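Local atomic coordinates of uncharacterized protein (Bombyx mori, PDB entry 5AZ0), a protein that probably reduces aldehydes and ketones to alcohols with a nicotinamide cofactor, as a TIM-barrel member of the aldo-keto reductase family. Residues A194-E199 with A207-Y212. Sequence-based numbering, arbitrary orientation.
Sequences AVNQIE and ADLVDY. With ACT (acetate ion), chain J.
A single side chain, Leu209, carries the helix side of this contact and divides its two methyls between unlike partners, one an apolar side chain and the other a buried amide. Its CD2 meets Ile198 CD1 tip to tip at 3.8 Å, the two side chains meeting end on between strand 195-199 and helix 207-215. With CG1 of Ile198 set by chi1 at 49°, an anti chi2 of 176° carries CD1 outward to the leucine. The other methyl, CD1 of Leu209, lies 4.0 Å from Asn196 ND2, the leucine running roughly perpendicular to the asparagine side chain. That nitrogen donates a hydrogen bond to the carbonyl oxygen of Phe177, while Leu209 also touches Ile179 of helix 179-188. At the start of the helix, Asp208 N is hydrogen-bonded at 2.8 Å to an acetate oxygen, with a nearly straight angle of 163° at the hydrogen; the acetate probably came from the crystallisation liquor. Strand and helix belong to a beta-alpha-beta unit of the TIM barrel, completed by strand 219-223. Helix and barrel wall are therefore joined here by dispersion and hydrophobic burial, with the amide nitrogen's polarity met by the carbonyl oxygen of Phe177.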
ATOM      1  N   ALA A 194       7.629  -2.711  10.471  1.00 18.73           N
ATOM      2  CA  ALA A 194       6.398  -2.305  11.060  1.00 18.82           C
ATOM      3  C   ALA A 194       5.225  -2.812  10.271  1.00 17.62           C
ATOM      4  O   ALA A 194       4.161  -3.049  10.837  1.00 15.22           O
ATOM      5  CB  ALA A 194       6.359  -0.779  11.140  1.00 20.98           C
ATOM      6  N   VAL A 195       5.354  -2.836   8.946  1.00 17.66           N
ATOM      7  CA  VAL A 195       4.296  -3.302   8.140  1.00 18.37           C
ATOM      8  C   VAL A 195       4.843  -4.200   7.037  1.00 17.80           C
ATOM      9  O   VAL A 195       6.010  -4.127   6.694  1.00 17.85           O
ATOM     10  CB  VAL A 195       3.452  -2.145   7.466  1.00 21.88           C
ATOM     11  CG1 VAL A 195       3.032  -1.042   8.433  1.00 20.84           C
ATOM     12  CG2 VAL A 195       4.133  -1.570   6.290  1.00 24.98           C
ATOM     13  N   ASN A 196       3.940  -4.949   6.426  1.00 18.10           N
ATOM     14  CA  ASN A 196       4.142  -5.620   5.138  1.00 19.70           C
ATOM     15  C   ASN A 196       2.992  -5.209   4.353  1.00 17.72           C
ATOM     16  O   ASN A 196       1.816  -5.507   4.710  1.00 18.93           O
ATOM     17  CB  ASN A 196       4.173  -7.157   5.274  1.00 23.16           C
ATOM     18  CG  ASN A 196       4.545  -7.882   3.969  1.00 23.95           C
ATOM     19  OD1 ASN A 196       5.065  -7.292   3.035  1.00 24.83           O
ATOM     20  ND2 ASN A 196       4.273  -9.183   3.922  1.00 23.56           N
ATOM     21  N   GLN A 197       3.271  -4.471   3.292  1.00 18.84           N
ATOM     22  CA  GLN A 197       2.222  -3.992   2.365  1.00 20.10           C
ATOM     23  C   GLN A 197       2.140  -4.898   1.178  1.00 20.46           C
ATOM     24  O   GLN A 197       3.114  -5.019   0.429  1.00 21.50           O
ATOM     25  CB  GLN A 197       2.430  -2.516   1.917  1.00 20.21           C
ATOM     26  CG  GLN A 197       1.340  -2.046   1.000  1.00 21.90           C
ATOM     27  CD  GLN A 197       1.426  -0.550   0.578  1.00 24.67           C
ATOM     28  OE1 GLN A 197       1.292  -0.254  -0.573  1.00 27.65           O
ATOM     29  NE2 GLN A 197       1.536   0.357   1.526  1.00 23.88           N
ATOM     30  N   ILE A 198       0.940  -5.466   0.968  1.00 22.16           N
ATOM     31  CA  ILE A 198       0.730  -6.519  -0.020  1.00 21.98           C
ATOM     32  C   ILE A 198      -0.641  -6.412  -0.619  1.00 22.40           C
ATOM     33  O   ILE A 198      -1.517  -5.749  -0.086  1.00 22.98           O
ATOM     34  CB  ILE A 198       0.805  -7.936   0.623  1.00 23.09           C
ATOM     35  CG1 ILE A 198      -0.077  -8.004   1.885  1.00 24.58           C
ATOM     36  CG2 ILE A 198       2.219  -8.287   0.926  1.00 22.32           C
ATOM     37  CD1 ILE A 198      -0.166  -9.340   2.540  1.00 27.41           C
ATOM     38  N   GLU A 199      -0.872  -7.131  -1.708  1.00 24.55           N
ATOM     39  CA  GLU A 199      -2.262  -7.274  -2.191  1.00 24.43           C
ATOM     40  C   GLU A 199      -3.106  -8.138  -1.293  1.00 25.54           C
ATOM     41  O   GLU A 199      -2.732  -9.265  -0.994  1.00 24.08           O
ATOM     42  CB  GLU A 199      -2.287  -7.856  -3.590  1.00 24.07           C
ATOM     43  CG  GLU A 199      -3.716  -7.993  -4.169  1.00 25.42           C
ATOM     44  CD  GLU A 199      -3.735  -8.685  -5.579  1.00 27.40           C
ATOM     45  OE1 GLU A 199      -2.671  -8.787  -6.264  1.00 26.56           O
ATOM     46  OE2 GLU A 199      -4.812  -9.180  -5.962  1.00 30.07           O
ATOM     47  N   ALA A 207      -4.380 -15.574   3.697  1.00 25.15           N
ATOM     48  CA  ALA A 207      -4.638 -15.905   5.073  1.00 26.30           C
ATOM     49  C   ALA A 207      -3.402 -16.319   5.842  1.00 24.06           C
ATOM     50  O   ALA A 207      -3.165 -15.826   6.945  1.00 26.33           O
ATOM     51  CB  ALA A 207      -5.775 -16.982   5.211  1.00 26.56           C
ATOM     52  N   ASP A 208      -2.590 -17.195   5.293  1.00 25.73           N
ATOM     53  CA  ASP A 208      -1.396 -17.649   6.043  1.00 29.54           C
ATOM     54  C   ASP A 208      -0.414 -16.488   6.223  1.00 27.91           C
ATOM     55  O   ASP A 208       0.162 -16.334   7.285  1.00 24.85           O
ATOM     56  CB  ASP A 208      -0.654 -18.813   5.328  1.00 28.25           C
ATOM     57  CG  ASP A 208      -1.424 -20.154   5.404  1.00 34.17           C
ATOM     58  OD1 ASP A 208      -2.420 -20.239   6.102  1.00 30.13           O
ATOM     59  OD2 ASP A 208      -1.057 -21.097   4.685  1.00 40.83           O
ATOM     60  N   LEU A 209      -0.179 -15.737   5.144  1.00 27.24           N
ATOM     61  CA  LEU A 209       0.755 -14.573   5.232  1.00 27.20           C
ATOM     62  C   LEU A 209       0.233 -13.502   6.251  1.00 21.34           C
ATOM     63  O   LEU A 209       0.945 -13.113   7.164  1.00 22.90           O
ATOM     64  CB  LEU A 209       1.030 -14.009   3.845  1.00 25.79           C
ATOM     65  CG  LEU A 209       1.979 -12.766   3.712  1.00 27.26           C
ATOM     66  CD1 LEU A 209       3.284 -13.010   4.421  1.00 24.58           C
ATOM     67  CD2 LEU A 209       2.118 -12.394   2.215  1.00 27.57           C
ATOM     68  N   VAL A 210      -1.057 -13.234   6.221  1.00 20.84           N
ATOM     69  CA  VAL A 210      -1.639 -12.272   7.167  1.00 21.94           C
ATOM     70  C   VAL A 210      -1.504 -12.768   8.596  1.00 25.81           C
ATOM     71  O   VAL A 210      -1.095 -12.030   9.474  1.00 25.39           O
ATOM     72  CB  VAL A 210      -3.098 -11.978   6.793  1.00 23.22           C
ATOM     73  CG1 VAL A 210      -3.846 -11.195   7.881  1.00 24.32           C
ATOM     74  CG2 VAL A 210      -3.151 -11.227   5.476  1.00 24.03           C
ATOM     75  N   ASP A 211      -1.825 -14.041   8.826  1.00 26.93           N
ATOM     76  CA  ASP A 211      -1.759 -14.611  10.150  1.00 24.39           C
ATOM     77  C   ASP A 211      -0.348 -14.597  10.648  1.00 22.24           C
ATOM     78  O   ASP A 211      -0.101 -14.281  11.784  1.00 22.35           O
ATOM     79  CB  ASP A 211      -2.308 -16.086  10.158  1.00 25.79           C
ATOM     80  CG  ASP A 211      -3.830 -16.169   9.974  1.00 27.78           C
ATOM     81  OD1 ASP A 211      -4.567 -15.149  10.078  1.00 33.12           O
ATOM     82  OD2 ASP A 211      -4.303 -17.263   9.667  1.00 34.74           O
ATOM     83  N   TYR A 212       0.581 -14.963   9.789  1.00 22.49           N
ATOM     84  CA  TYR A 212       1.993 -14.942  10.200  1.00 22.56           C
ATOM     85  C   TYR A 212       2.438 -13.508  10.608  1.00 23.75           C
ATOM     86  O   TYR A 212       3.118 -13.276  11.650  1.00 25.90           O
ATOM     87  CB  TYR A 212       2.908 -15.477   9.063  1.00 23.51           C
ATOM     88  CG  TYR A 212       4.355 -15.511   9.510  1.00 26.39           C
ATOM     89  CD1 TYR A 212       4.817 -16.510  10.397  1.00 28.97           C
ATOM     90  CD2 TYR A 212       5.237 -14.546   9.137  1.00 25.17           C
ATOM     91  CE1 TYR A 212       6.135 -16.522  10.836  1.00 27.80           C
ATOM     92  CE2 TYR A 212       6.542 -14.520   9.603  1.00 25.67           C
ATOM     93  CZ  TYR A 212       6.987 -15.498  10.441  1.00 28.87           C
ATOM     94  OH  TYR A 212       8.297 -15.431  10.866  1.00 27.84           O
TER
HETATM   95  C   ACT J 409      -3.713 -18.238   1.970  0.80 38.26           C
HETATM   96  O   ACT J 409      -3.163 -18.665   2.986  0.80 36.95           O
HETATM   97  OXT ACT J 409      -3.023 -17.563   1.218  0.80 44.67           O
HETATM   98  CH3 ACT J 409      -5.179 -18.423   1.644  0.80 38.57           C